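Local coordinates for protein TetR transcriptional regulator (Chloroflexus aurantiacus, PDB 3QBM) that probably binds DNA as a TetR-family transcriptional regulator through an N-terminal helix-turn-helix and carries a magnesium site in its larger helical domain, at residues T28-I33 against G42-H47. Sequence-based numbering, arbitrary orientation.
Sequences TAISDI and GGIYRH
I30 meets both I44 and Y45, and this small apolar cluster illustrates how the two helices of a helix-turn-helix meet through side chains rather than backbone bonds. The methyl CD1 of I30 lies 3.8 Å from CD1 of I44 and 3.6 Å from CZ of Y45, reaching the tyrosine ring obliquely near its hydroxyl end. That carbon is 3.2 Å from the Y45 OH, a close approach that brings the hydroxyl against the isoleucine branch. CG1 of I30 stands anti to its backbone N (chi1 -173°), and a chi2 of 67° turns CD1 to the second helix, while the tyrosine comes from the opposite direction. One turn deeper, I33 sets CG2 against CD1 of I44 at 3.6 Å, the two side chains crossing at about a right angle. CG2 of I44 in turn lies 4.2 Å above one face of the Y45 ring, toward its rim, backing the ring from its own helix.

Farther out, A29 occupies the N-cap of helix 30-37, and its backbone N donates to OD2 of D32 at 3.0 Å (151° at the hydrogen), on the anti side and tilted from the carboxylate plane. This is the N3 side-chain half of a capping box, which alanine cannot complete. L19 of helix 2-23, first of the three-helix bundle, touches I33, and L54 of the following helix 51-74 touches both I33 and I44, so helices before and after the contact flank it. Replacing Y45 with an alanine would probably open a gap beside I30 and leave its CD1 freer to turn. With no polar bond between the segments, the chemistry is apolar contact, partly buried, so the setting of helix 41-45, probably the recognition helix as in other TetR regulators, probably rests in part on side-chain shape.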
ATOM      1  N   THR A  28      -7.276   5.743  16.617  1.00 20.18           N
ATOM      2  CA  THR A  28      -8.693   5.589  16.951  1.00 19.70           C
ATOM      3  C   THR A  28      -8.741   5.472  18.486  1.00 24.09           C
ATOM      4  O   THR A  28      -8.216   4.499  19.035  1.00 24.12           O
ATOM      5  CB  THR A  28      -9.311   4.335  16.274  1.00 19.29           C
ATOM      6  OG1 THR A  28      -9.381   4.519  14.846  1.00 18.55           O
ATOM      7  CG2 THR A  28     -10.734   4.024  16.791  1.00 19.43           C
ATOM      8  N   ALA A  29      -9.298   6.469  19.167  1.00 22.84           N
ATOM      9  CA  ALA A  29      -9.393   6.423  20.652  1.00 22.75           C
ATOM     10  C   ALA A  29     -10.661   5.713  21.069  1.00 18.16           C
ATOM     11  O   ALA A  29     -11.634   5.631  20.319  1.00 19.84           O
ATOM     12  CB  ALA A  29      -9.352   7.815  21.237  1.00 23.16           C
ATOM     13  N   ILE A  30     -10.657   5.156  22.262  1.00 21.10           N
ATOM     14  CA  ILE A  30     -11.830   4.432  22.729  1.00 22.50           C
ATOM     15  C   ILE A  30     -13.082   5.362  22.744  1.00 22.26           C
ATOM     16  O   ILE A  30     -14.190   4.907  22.531  1.00 24.47           O
ATOM     17  CB  ILE A  30     -11.570   3.751  24.106  1.00 23.31           C
ATOM     18  CG1 ILE A  30     -12.759   2.847  24.505  1.00 22.54           C
ATOM     19  CG2 ILE A  30     -11.293   4.792  25.195  1.00 22.52           C
ATOM     20  CD1 ILE A  30     -12.966   1.669  23.674  1.00 25.35           C
ATOM     21  N   SER A  31     -12.900   6.651  23.000  1.00 21.50           N
ATOM     22  CA  SER A  31     -14.030   7.581  22.946  1.00 23.77           C
ATOM     23  C   SER A  31     -14.685   7.668  21.556  1.00 24.56           C
ATOM     24  O   SER A  31     -15.890   7.942  21.460  1.00 27.14           O
ATOM     25  CB  SER A  31     -13.621   8.974  23.451  1.00 23.82           C
ATOM     26  OG  SER A  31     -12.503   9.466  22.755  1.00 32.82           O
ATOM     27  N   ASP A  32     -13.923   7.418  20.484  1.00 24.39           N
ATOM     28  CA  ASP A  32     -14.498   7.358  19.110  1.00 23.32           C
ATOM     29  C   ASP A  32     -15.344   6.090  18.972  1.00 23.14           C
ATOM     30  O   ASP A  32     -16.425   6.133  18.437  1.00 27.42           O
ATOM     31  CB  ASP A  32     -13.384   7.365  18.019  1.00 24.77           C
ATOM     32  CG  ASP A  32     -12.491   8.617  18.087  1.00 28.09           C
ATOM     33  OD1 ASP A  32     -13.060   9.717  18.136  1.00 35.38           O
ATOM     34  OD2 ASP A  32     -11.240   8.520  18.109  1.00 29.51           O
ATOM     35  N   ILE A  33     -14.836   4.957  19.457  1.00 21.48           N
ATOM     36  CA  ILE A  33     -15.576   3.712  19.434  1.00 22.49           C
ATOM     37  C   ILE A  33     -16.867   3.876  20.259  1.00 22.97           C
ATOM     38  O   ILE A  33     -17.912   3.443  19.838  1.00 26.59           O
ATOM     39  CB  ILE A  33     -14.685   2.530  19.934  1.00 22.10           C
ATOM     40  CG1 ILE A  33     -13.453   2.359  19.018  1.00 25.15           C
ATOM     41  CG2 ILE A  33     -15.464   1.232  19.972  1.00 24.80           C
ATOM     42  CD1 ILE A  33     -12.354   1.496  19.631  1.00 25.47           C
ATOM     43  N   GLY A  42     -17.401   1.015  29.737  1.00 23.65           N
ATOM     44  CA  GLY A  42     -17.648  -0.227  30.470  1.00 25.51           C
ATOM     45  C   GLY A  42     -18.513  -1.234  29.716  1.00 27.31           C
ATOM     46  O   GLY A  42     -18.447  -2.449  29.963  1.00 25.96           O
ATOM     47  N   GLY A  43     -19.341  -0.712  28.827  1.00 26.13           N
ATOM     48  CA  GLY A  43     -20.185  -1.548  27.964  1.00 30.40           C
ATOM     49  C   GLY A  43     -19.348  -2.259  26.912  1.00 29.62           C
ATOM     50  O   GLY A  43     -19.633  -3.416  26.545  1.00 34.17           O
ATOM     51  N   ILE A  44     -18.316  -1.571  26.418  1.00 25.02           N
ATOM     52  CA  ILE A  44     -17.386  -2.157  25.460  1.00 24.17           C
ATOM     53  C   ILE A  44     -16.481  -3.196  26.126  1.00 24.20           C
ATOM     54  O   ILE A  44     -16.328  -4.309  25.627  1.00 24.83           O
ATOM     55  CB  ILE A  44     -16.514  -1.069  24.797  1.00 23.01           C
ATOM     56  CG1 ILE A  44     -17.405  -0.052  24.058  1.00 27.50           C
ATOM     57  CG2 ILE A  44     -15.463  -1.700  23.850  1.00 19.52           C
ATOM     58  CD1 ILE A  44     -16.649   0.980  23.324  1.00 26.59           C
ATOM     59  N   TYR A  45     -15.898  -2.853  27.268  1.00 22.55           N
ATOM     60  CA  TYR A  45     -14.928  -3.736  27.901  1.00 25.46           C
ATOM     61  C   TYR A  45     -15.539  -4.852  28.769  1.00 28.52           C
ATOM     62  O   TYR A  45     -14.831  -5.681  29.341  1.00 31.46           O
ATOM     63  CB  TYR A  45     -13.881  -2.893  28.640  1.00 26.27           C
ATOM     64  CG  TYR A  45     -13.009  -2.099  27.692  1.00 23.11           C
ATOM     65  CD1 TYR A  45     -12.430  -2.702  26.560  1.00 22.01           C
ATOM     66  CD2 TYR A  45     -12.747  -0.750  27.905  1.00 23.52           C
ATOM     67  CE1 TYR A  45     -11.612  -1.988  25.707  1.00 25.39           C
ATOM     68  CE2 TYR A  45     -11.925  -0.040  27.041  1.00 21.63           C
ATOM     69  CZ  TYR A  45     -11.372  -0.655  25.951  1.00 25.03           C
ATOM     70  OH  TYR A  45     -10.569   0.066  25.086  1.00 26.23           O
ATOM     71  N   ARG A  46     -16.855  -4.859  28.879  1.00 31.95           N
ATOM     72  CA  ARG A  46     -17.563  -6.031  29.362  1.00 36.22           C
ATOM     73  C   ARG A  46     -17.323  -7.162  28.320  1.00 36.12           C
ATOM     74  O   ARG A  46     -17.150  -8.338  28.673  1.00 39.10           O
ATOM     75  CB  ARG A  46     -19.053  -5.683  29.494  1.00 39.73           C
ATOM     76  CG  ARG A  46     -20.053  -6.843  29.586  1.00 46.77           C
ATOM     77  CD  ARG A  46     -19.930  -7.654  30.861  1.00 52.73           C
ATOM     78  NE  ARG A  46     -21.115  -8.446  31.241  1.00 57.91           N
ATOM     79  CZ  ARG A  46     -22.031  -8.990  30.423  1.00 60.99           C
ATOM     80  NH1 ARG A  46     -21.968  -8.906  29.092  1.00 64.38           N
ATOM     81  NH2 ARG A  46     -23.041  -9.666  30.960  1.00 63.07           N
ATOM     82  N   HIS A  47     -17.267  -6.787  27.046  1.00 33.67           N
ATOM     83  CA  HIS A  47     -17.148  -7.766  25.953  1.00 32.81           C
ATOM     84  C   HIS A  47     -15.737  -8.013  25.458  1.00 35.17           C
ATOM     85  O   HIS A  47     -15.486  -9.045  24.837  1.00 35.47           O
ATOM     86  CB  HIS A  47     -18.051  -7.345  24.797  1.00 32.60           C
ATOM     87  CG  HIS A  47     -19.493  -7.320  25.183  1.00 36.44           C
ATOM     88  ND1 HIS A  47     -20.214  -8.474  25.432  1.00 44.46           N
ATOM     89  CD2 HIS A  47     -20.325  -6.289  25.464  1.00 40.95           C
ATOM     90  CE1 HIS A  47     -21.435  -8.150  25.821  1.00 42.10           C
ATOM     91  NE2 HIS A  47     -21.526  -6.832  25.856  1.00 43.93           N
TER